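Local coordinates for fructooligosaccharide ABC transporter substrate-binding protein FusA (Streptococcus pneumoniae, PDB 5G5Y) that captures short- and long-chain fructooligosaccharides, preferring tetrasaccharides and larger, and delivers them to an ABC transporter for import, at residues A[437-449]-A[466-478]. Residues are numbered along the deposited sequence; the frame is centred on the assembly and turned at random.
Sequences HIEADMNDYIYRK and YKKELEKYGLSDY. With ZN (zinc ion), chain H.
Tyr445 and Tyr473 meet edge to face where helix 437-449 runs almost antiparallel (163°) to helix 466-472, a worked example of how tyrosines fill a helical hairpin. CE2 of Tyr473 points over the face of Tyr445, 3.9 Å from its CG, with the ring planes 67° apart. Tyr445 has CG anti to its backbone N (chi1 173°), which sends the ring across to the second helix, where OH lies 3.3 Å from Glu469 CB. Beside it, Tyr466 is nearly parallel but slid away, so the two rings barely overlap. The Tyr466 hydroxyl bonds to the Ala222 carbonyl and takes a hydrogen bond from a water that also donates to Ile446 O, bridging the two helices.

Past a Schellman turn at Gly474 the chain enters a new helix, and Tyr478 reaches back to the first. Met442 CE stands almost exactly on the normal through this ring, 4.1 Å from its centroid, a CH-pi contact. Glu439 OE2 lies at the ring edge, accepting from Tyr478 OH by its anti lone pair (2.6 Å). Ile438 CG2 packs against Tyr478 CD1 (3.8 Å).

Asp441 lays its CB against Tyr473 CD1 (3.6 Å). Its OD2 binds zinc at 2.0 Å, as does His437 NE2, one turn earlier; the same oxygen accepts from a water that also donates to Tyr473 O. Met442, Ile446, Leu470 and Leu475 all touch Phe220 of the second calcium site. Aromatic and aliphatic groups thus supply most of the contact, while the direct polar link from Tyr478 to Glu439 ties the later helix to the first and probably limits rotation of the carboxylate.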
ATOM      1  N   HIS A 437     -10.934  16.731  -7.957  1.00 18.67           N
ATOM      2  CA  HIS A 437     -10.792  18.164  -8.007  1.00 19.32           C
ATOM      3  C   HIS A 437     -10.389  18.726  -6.643  1.00 17.15           C
ATOM      4  O   HIS A 437      -9.443  19.511  -6.559  1.00 16.84           O
ATOM      5  CB  HIS A 437     -12.091  18.804  -8.516  1.00 21.86           C
ATOM      6  CG  HIS A 437     -12.082  20.298  -8.579  1.00 24.62           C
ATOM      7  ND1 HIS A 437     -13.126  21.006  -9.134  1.00 29.70           N
ATOM      8  CD2 HIS A 437     -11.177  21.227  -8.190  1.00 26.11           C
ATOM      9  CE1 HIS A 437     -12.864  22.299  -9.083  1.00 28.07           C
ATOM     10  NE2 HIS A 437     -11.687  22.459  -8.511  1.00 22.30           N
ATOM     11  N   ILE A 438     -11.100  18.344  -5.593  1.00 16.42           N
ATOM     12  CA  ILE A 438     -10.806  18.857  -4.271  1.00 17.87           C
ATOM     13  C   ILE A 438      -9.366  18.509  -3.846  1.00 18.69           C
ATOM     14  O   ILE A 438      -8.634  19.375  -3.300  1.00 17.48           O
ATOM     15  CB  ILE A 438     -11.856  18.421  -3.219  1.00 17.45           C
ATOM     16  CG1 ILE A 438     -13.205  19.082  -3.538  1.00 17.57           C
ATOM     17  CG2 ILE A 438     -11.435  18.859  -1.798  1.00 17.71           C
ATOM     18  CD1 ILE A 438     -14.371  18.459  -2.794  1.00 17.80           C
ATOM     19  N   GLU A 439      -8.978  17.264  -4.092  1.00 18.24           N
ATOM     20  CA  GLU A 439      -7.615  16.790  -3.733  1.00 18.85           C
ATOM     21  C   GLU A 439      -6.543  17.501  -4.565  1.00 19.83           C
ATOM     22  O   GLU A 439      -5.496  17.876  -4.041  1.00 20.87           O
ATOM     23  CB  GLU A 439      -7.501  15.270  -3.917  1.00 20.75           C
ATOM     24  CG  GLU A 439      -8.247  14.515  -2.827  1.00 20.25           C
ATOM     25  CD  GLU A 439      -8.383  13.015  -3.081  1.00 21.95           C
ATOM     26  OE1 GLU A 439      -7.862  12.518  -4.075  1.00 21.96           O
ATOM     27  OE2 GLU A 439      -9.019  12.321  -2.265  1.00 21.22           O
ATOM     28  N   ALA A 440      -6.804  17.703  -5.847  1.00 19.81           N
ATOM     29  CA  ALA A 440      -5.870  18.449  -6.698  1.00 20.27           C
ATOM     30  C   ALA A 440      -5.685  19.880  -6.181  1.00 19.76           C
ATOM     31  O   ALA A 440      -4.597  20.409  -6.251  1.00 21.70           O
ATOM     32  CB  ALA A 440      -6.307  18.436  -8.144  1.00 20.65           C
ATOM     33  N   ASP A 441      -6.734  20.493  -5.641  1.00 19.18           N
ATOM     34  CA  ASP A 441      -6.654  21.846  -5.118  1.00 20.11           C
ATOM     35  C   ASP A 441      -5.997  21.921  -3.771  1.00 20.92           C
ATOM     36  O   ASP A 441      -5.240  22.873  -3.492  1.00 20.43           O
ATOM     37  CB  ASP A 441      -8.049  22.469  -4.982  1.00 19.92           C
ATOM     38  CG  ASP A 441      -8.652  22.932  -6.327  1.00 21.56           C
ATOM     39  OD1 ASP A 441      -8.042  22.798  -7.419  1.00 20.77           O
ATOM     40  OD2 ASP A 441      -9.765  23.474  -6.222  1.00 20.98           O
ATOM     41  N   MET A 442      -6.348  20.992  -2.873  1.00 20.17           N
ATOM     42  CA  MET A 442      -5.950  21.159  -1.471  1.00 19.62           C
ATOM     43  C   MET A 442      -4.683  20.403  -1.025  1.00 18.44           C
ATOM     44  O   MET A 442      -4.034  20.887  -0.123  1.00 16.70           O
ATOM     45  CB  MET A 442      -7.094  20.960  -0.480  1.00 21.75           C
ATOM     46  CG  MET A 442      -7.436  19.572  -0.067  1.00 25.00           C
ATOM     47  SD  MET A 442      -8.698  19.600   1.243  1.00 25.51           S
ATOM     48  CE  MET A 442      -9.026  17.832   1.131  1.00 27.50           C
ATOM     49  N   ASN A 443      -4.317  19.304  -1.690  1.00 17.37           N
ATOM     50  CA  ASN A 443      -3.268  18.412  -1.166  1.00 17.68           C
ATOM     51  C   ASN A 443      -1.918  19.100  -1.070  1.00 16.77           C
ATOM     52  O   ASN A 443      -1.268  19.077  -0.001  1.00 17.26           O
ATOM     53  CB  ASN A 443      -3.180  17.098  -1.950  1.00 19.26           C
ATOM     54  CG  ASN A 443      -4.336  16.153  -1.620  1.00 21.88           C
ATOM     55  OD1 ASN A 443      -5.161  16.456  -0.757  1.00 23.90           O
ATOM     56  ND2 ASN A 443      -4.388  15.016  -2.288  1.00 23.31           N
ATOM     57  N   ASP A 444      -1.493  19.734  -2.151  1.00 17.00           N
ATOM     58  CA  ASP A 444      -0.207  20.440  -2.167  1.00 20.58           C
ATOM     59  C   ASP A 444      -0.233  21.614  -1.199  1.00 18.41           C
ATOM     60  O   ASP A 444       0.759  21.878  -0.549  1.00 19.07           O
ATOM     61  CB  ASP A 444       0.181  20.915  -3.580  1.00 24.53           C
ATOM     62  CG  ASP A 444       0.560  19.747  -4.543  1.00 31.45           C
ATOM     63  OD1 ASP A 444       1.047  18.705  -4.090  1.00 37.36           O
ATOM     64  OD2 ASP A 444       0.387  19.885  -5.781  1.00 42.43           O
ATOM     65  N   TYR A 445      -1.374  22.285  -1.083  1.00 17.39           N
ATOM     66  CA  TYR A 445      -1.550  23.398  -0.113  1.00 16.64           C
ATOM     67  C   TYR A 445      -1.338  22.955   1.340  1.00 15.88           C
ATOM     68  O   TYR A 445      -0.665  23.621   2.142  1.00 15.51           O
ATOM     69  CB  TYR A 445      -2.944  24.029  -0.285  1.00 15.74           C
ATOM     70  CG  TYR A 445      -3.288  25.051   0.754  1.00 15.90           C
ATOM     71  CD1 TYR A 445      -2.712  26.327   0.728  1.00 17.05           C
ATOM     72  CD2 TYR A 445      -4.181  24.762   1.770  1.00 16.02           C
ATOM     73  CE1 TYR A 445      -3.024  27.261   1.703  1.00 17.29           C
ATOM     74  CE2 TYR A 445      -4.495  25.678   2.748  1.00 16.29           C
ATOM     75  CZ  TYR A 445      -3.903  26.942   2.718  1.00 17.55           C
ATOM     76  OH  TYR A 445      -4.217  27.861   3.710  1.00 17.77           O
ATOM     77  N   ILE A 446      -1.941  21.830   1.696  1.00 15.91           N
ATOM     78  CA  ILE A 446      -1.769  21.277   3.032  1.00 14.90           C
ATOM     79  C   ILE A 446      -0.263  21.052   3.346  1.00 13.98           C
ATOM     80  O   ILE A 446       0.237  21.433   4.420  1.00 13.35           O
ATOM     81  CB  ILE A 446      -2.562  19.962   3.186  1.00 15.41           C
ATOM     82  CG1 ILE A 446      -4.062  20.269   3.280  1.00 16.44           C
ATOM     83  CG2 ILE A 446      -2.101  19.175   4.425  1.00 15.49           C
ATOM     84  CD1 ILE A 446      -4.925  19.081   3.019  1.00 17.84           C
ATOM     85  N   TYR A 447       0.455  20.452   2.416  1.00 13.84           N
ATOM     86  CA  TYR A 447       1.885  20.218   2.634  1.00 14.67           C
ATOM     87  C   TYR A 447       2.707  21.509   2.581  1.00 14.97           C
ATOM     88  O   TYR A 447       3.684  21.626   3.288  1.00 13.98           O
ATOM     89  CB  TYR A 447       2.431  19.162   1.699  1.00 15.12           C
ATOM     90  CG  TYR A 447       2.021  17.728   2.074  1.00 15.47           C
ATOM     91  CD1 TYR A 447       2.109  17.254   3.382  1.00 16.34           C
ATOM     92  CD2 TYR A 447       1.539  16.852   1.111  1.00 16.80           C
ATOM     93  CE1 TYR A 447       1.718  15.948   3.706  1.00 15.85           C
ATOM     94  CE2 TYR A 447       1.152  15.552   1.421  1.00 16.50           C
ATOM     95  CZ  TYR A 447       1.255  15.106   2.728  1.00 15.27           C
ATOM     96  OH  TYR A 447       0.902  13.819   3.039  1.00 14.88           O
ATOM     97  N   ARG A 448       2.331  22.449   1.738  1.00 16.91           N
ATOM     98  CA  ARG A 448       3.058  23.722   1.684  1.00 18.00           C
ATOM     99  C   ARG A 448       2.973  24.447   3.037  1.00 16.88           C
ATOM    100  O   ARG A 448       3.986  24.882   3.568  1.00 16.94           O
ATOM    101  CB  ARG A 448       2.538  24.619   0.564  1.00 20.84           C
ATOM    102  CG  ARG A 448       3.332  25.934   0.467  1.00 24.24           C
ATOM    103  CD  ARG A 448       2.904  26.825  -0.690  1.00 26.84           C
ATOM    104  NE  ARG A 448       1.546  27.369  -0.621  1.00 28.71           N
ATOM    105  CZ  ARG A 448       1.158  28.449   0.068  1.00 30.68           C
ATOM    106  NH1 ARG A 448       1.995  29.126   0.860  1.00 31.56           N
ATOM    107  NH2 ARG A 448      -0.111  28.860  -0.031  1.00 32.09           N
ATOM    108  N   LYS A 449       1.776  24.547   3.607  1.00 15.96           N
ATOM    109  CA  LYS A 449       1.606  25.233   4.867  1.00 16.34           C
ATOM    110  C   LYS A 449       2.342  24.494   5.987  1.00 15.97           C
ATOM    111  O   LYS A 449       3.011  25.117   6.805  1.00 15.08           O
ATOM    112  CB  LYS A 449       0.116  25.396   5.198  1.00 16.81           C
ATOM    113  CG  LYS A 449      -0.631  26.292   4.211  1.00 17.64           C
ATOM    114  CD  LYS A 449      -0.037  27.685   4.067  1.00 19.72           C
ATOM    115  CE  LYS A 449       0.065  28.376   5.402  1.00 20.82           C
ATOM    116  NZ  LYS A 449       0.471  29.782   5.211  1.00 24.99           N
ATOM    117  N   TYR A 466      -6.093  29.291   7.564  1.00 17.21           N
ATOM    118  CA  TYR A 466      -5.807  28.050   6.851  1.00 15.96           C
ATOM    119  C   TYR A 466      -7.026  27.162   6.806  1.00 14.25           C
ATOM    120  O   TYR A 466      -7.349  26.644   5.761  1.00 15.19           O
ATOM    121  CB  TYR A 466      -4.633  27.339   7.504  1.00 15.72           C
ATOM    122  CG  TYR A 466      -4.518  25.825   7.362  1.00 16.22           C
ATOM    123  CD1 TYR A 466      -3.888  25.258   6.255  1.00 16.26           C
ATOM    124  CD2 TYR A 466      -4.934  24.976   8.394  1.00 15.39           C
ATOM    125  CE1 TYR A 466      -3.715  23.867   6.133  1.00 16.79           C
ATOM    126  CE2 TYR A 466      -4.764  23.597   8.292  1.00 16.23           C
ATOM    127  CZ  TYR A 466      -4.152  23.047   7.170  1.00 16.24           C
ATOM    128  OH  TYR A 466      -3.943  21.711   7.092  1.00 16.49           O
ATOM    129  N   LYS A 467      -7.692  26.987   7.941  1.00 15.06           N
ATOM    130  CA  LYS A 467      -8.924  26.204   7.960  1.00 16.23           C
ATOM    131  C   LYS A 467     -10.004  26.815   7.055  1.00 16.84           C
ATOM    132  O   LYS A 467     -10.676  26.088   6.337  1.00 15.48           O
ATOM    133  CB  LYS A 467      -9.452  26.035   9.377  1.00 16.59           C
ATOM    134  CG  LYS A 467      -8.558  25.149  10.225  1.00 16.78           C
ATOM    135  CD  LYS A 467      -9.208  24.775  11.554  1.00 17.26           C
ATOM    136  CE  LYS A 467      -9.423  25.964  12.484  1.00 18.75           C
ATOM    137  NZ  LYS A 467     -10.167  25.487  13.675  1.00 19.40           N
ATOM    138  N   LYS A 468     -10.100  28.143   7.024  1.00 16.97           N
ATOM    139  CA  LYS A 468     -11.008  28.812   6.091  1.00 19.00           C
ATOM    140  C   LYS A 468     -10.673  28.525   4.618  1.00 17.38           C
ATOM    141  O   LYS A 468     -11.566  28.375   3.775  1.00 16.44           O
ATOM    142  CB  LYS A 468     -10.986  30.343   6.317  1.00 22.55           C
ATOM    143  CG  LYS A 468     -11.575  30.790   7.643  1.00 26.55           C
ATOM    144  CD  LYS A 468     -11.545  32.321   7.710  1.00 31.96           C
ATOM    145  CE  LYS A 468     -11.839  32.875   9.095  1.00 36.37           C
ATOM    146  NZ  LYS A 468     -12.898  32.090   9.775  1.00 39.87           N
ATOM    147  N   GLU A 469      -9.383  28.482   4.311  1.00 16.19           N
ATOM    148  CA  GLU A 469      -8.910  28.196   2.967  1.00 17.45           C
ATOM    149  C   GLU A 469      -9.287  26.747   2.558  1.00 16.92           C
ATOM    150  O   GLU A 469      -9.716  26.505   1.449  1.00 16.04           O
ATOM    151  CB  GLU A 469      -7.397  28.400   2.908  1.00 19.88           C
ATOM    152  CG  GLU A 469      -6.903  28.833   1.599  1.00 25.12           C
ATOM    153  CD  GLU A 469      -7.469  30.189   1.144  1.00 25.20           C
ATOM    154  OE1 GLU A 469      -7.850  31.076   1.925  1.00 27.28           O
ATOM    155  OE2 GLU A 469      -7.428  30.353  -0.043  1.00 32.75           O
ATOM    156  N   LEU A 470      -9.163  25.813   3.499  1.00 15.73           N
ATOM    157  CA  LEU A 470      -9.586  24.449   3.265  1.00 15.94           C
ATOM    158  C   LEU A 470     -11.068  24.364   2.946  1.00 16.41           C
ATOM    159  O   LEU A 470     -11.468  23.589   2.076  1.00 15.75           O
ATOM    160  CB  LEU A 470      -9.233  23.555   4.476  1.00 16.27           C
ATOM    161  CG  LEU A 470      -7.769  23.308   4.782  1.00 15.93           C
ATOM    162  CD1 LEU A 470      -7.636  22.370   5.977  1.00 16.27           C
ATOM    163  CD2 LEU A 470      -7.040  22.738   3.596  1.00 17.40           C
ATOM    164  N   GLU A 471     -11.881  25.159   3.630  1.00 17.37           N
ATOM    165  CA  GLU A 471     -13.315  25.207   3.322  1.00 19.00           C
ATOM    166  C   GLU A 471     -13.572  25.856   1.971  1.00 18.99           C
ATOM    167  O   GLU A 471     -14.421  25.376   1.239  1.00 17.76           O
ATOM    168  CB  GLU A 471     -14.145  25.891   4.415  1.00 20.38           C
ATOM    169  CG  GLU A 471     -15.650  25.922   4.134  1.00 23.91           C
ATOM    170  CD  GLU A 471     -16.230  24.534   3.787  1.00 26.77           C
ATOM    171  OE1 GLU A 471     -15.624  23.491   4.183  1.00 26.23           O
ATOM    172  OE2 GLU A 471     -17.282  24.459   3.118  1.00 26.75           O
ATOM    173  N   LYS A 472     -12.837  26.900   1.607  1.00 18.65           N
ATOM    174  CA  LYS A 472     -12.961  27.421   0.245  1.00 19.70           C
ATOM    175  C   LYS A 472     -12.656  26.375  -0.825  1.00 20.19           C
ATOM    176  O   LYS A 472     -13.241  26.417  -1.912  1.00 19.39           O
ATOM    177  CB  LYS A 472     -12.072  28.632   0.024  1.00 20.82           C
ATOM    178  CG  LYS A 472     -12.518  29.863   0.798  1.00 23.51           C
ATOM    179  CD  LYS A 472     -11.404  30.888   0.737  1.00 27.89           C
ATOM    180  CE  LYS A 472     -11.588  32.055   1.671  1.00 32.62           C
ATOM    181  NZ  LYS A 472     -10.414  32.956   1.475  1.00 35.04           N
ATOM    182  N   TYR A 473     -11.698  25.474  -0.542  1.00 18.30           N
ATOM    183  CA  TYR A 473     -11.399  24.383  -1.450  1.00 18.20           C
ATOM    184  C   TYR A 473     -12.407  23.233  -1.403  1.00 18.51           C
ATOM    185  O   TYR A 473     -12.296  22.298  -2.210  1.00 21.24           O
ATOM    186  CB  TYR A 473     -10.015  23.796  -1.198  1.00 18.06           C
ATOM    187  CG  TYR A 473      -8.850  24.652  -1.622  1.00 19.05           C
ATOM    188  CD1 TYR A 473      -8.799  25.246  -2.888  1.00 18.85           C
ATOM    189  CD2 TYR A 473      -7.780  24.831  -0.775  1.00 19.06           C
ATOM    190  CE1 TYR A 473      -7.698  25.987  -3.280  1.00 20.47           C
ATOM    191  CE2 TYR A 473      -6.678  25.558  -1.155  1.00 21.27           C
ATOM    192  CZ  TYR A 473      -6.639  26.139  -2.410  1.00 22.28           C
ATOM    193  OH  TYR A 473      -5.539  26.882  -2.720  1.00 23.11           O
ATOM    194  N   GLY A 474     -13.340  23.262  -0.468  1.00 18.22           N
ATOM    195  CA  GLY A 474     -14.449  22.319  -0.463  1.00 18.49           C
ATOM    196  C   GLY A 474     -14.366  21.219   0.590  1.00 16.94           C
ATOM    197  O   GLY A 474     -14.974  20.152   0.413  1.00 16.38           O
ATOM    198  N   LEU A 475     -13.623  21.461   1.672  1.00 17.65           N
ATOM    199  CA  LEU A 475     -13.448  20.444   2.705  1.00 17.64           C
ATOM    200  C   LEU A 475     -14.776  19.882   3.227  1.00 18.08           C
ATOM    201  O   LEU A 475     -14.909  18.663   3.366  1.00 16.62           O
ATOM    202  CB  LEU A 475     -12.608  20.972   3.872  1.00 18.18           C
ATOM    203  CG  LEU A 475     -12.314  19.969   4.991  1.00 18.78           C
ATOM    204  CD1 LEU A 475     -11.543  18.800   4.418  1.00 19.67           C
ATOM    205  CD2 LEU A 475     -11.570  20.659   6.123  1.00 19.68           C
ATOM    206  N   SER A 476     -15.769  20.729   3.523  1.00 17.24           N
ATOM    207  CA  SER A 476     -17.022  20.186   4.038  1.00 18.39           C
ATOM    208  C   SER A 476     -17.700  19.262   3.037  1.00 17.74           C
ATOM    209  O   SER A 476     -18.261  18.255   3.434  1.00 18.92           O
ATOM    210  CB  SER A 476     -17.991  21.268   4.524  1.00 19.83           C
ATOM    211  OG  SER A 476     -18.379  22.105   3.466  1.00 21.79           O
ATOM    212  N   ASP A 477     -17.640  19.577   1.751  1.00 19.05           N
ATOM    213  CA  ASP A 477     -18.237  18.707   0.732  1.00 19.78           C
ATOM    214  C   ASP A 477     -17.491  17.390   0.619  1.00 18.21           C
ATOM    215  O   ASP A 477     -18.108  16.333   0.480  1.00 17.94           O
ATOM    216  CB  ASP A 477     -18.264  19.396  -0.628  1.00 22.17           C
ATOM    217  CG  ASP A 477     -19.262  20.553  -0.689  1.00 27.80           C
ATOM    218  OD1 ASP A 477     -20.176  20.655   0.145  1.00 31.07           O
ATOM    219  OD2 ASP A 477     -19.128  21.379  -1.595  1.00 34.92           O
ATOM    220  N   TYR A 478     -16.173  17.487   0.626  1.00 16.65           N
ATOM    221  CA  TYR A 478     -15.261  16.325   0.628  1.00 17.14           C
ATOM    222  C   TYR A 478     -15.651  15.313   1.721  1.00 16.29           C
ATOM    223  O   TYR A 478     -15.873  14.124   1.459  1.00 14.47           O
ATOM    224  CB  TYR A 478     -13.828  16.829   0.856  1.00 17.95           C
ATOM    225  CG  TYR A 478     -12.751  15.776   0.746  1.00 18.76           C
ATOM    226  CD1 TYR A 478     -12.290  15.395  -0.493  1.00 20.50           C
ATOM    227  CD2 TYR A 478     -12.186  15.175   1.870  1.00 21.13           C
ATOM    228  CE1 TYR A 478     -11.321  14.449  -0.653  1.00 20.60           C
ATOM    229  CE2 TYR A 478     -11.184  14.207   1.724  1.00 21.94           C
ATOM    230  CZ  TYR A 478     -10.760  13.867   0.446  1.00 22.30           C
ATOM    231  OH  TYR A 478      -9.782  12.945   0.180  1.00 23.02           O
TER
HETATM  232 ZN    ZN H1541     -10.816  24.140  -7.835  1.00 24.31          ZN
HETATM  233  O   HOH W   1     -11.783  22.215  -4.820  1.00 21.22           O
HETATM  234  O   HOH W   2      -1.007  21.309   6.956  1.00 17.45           O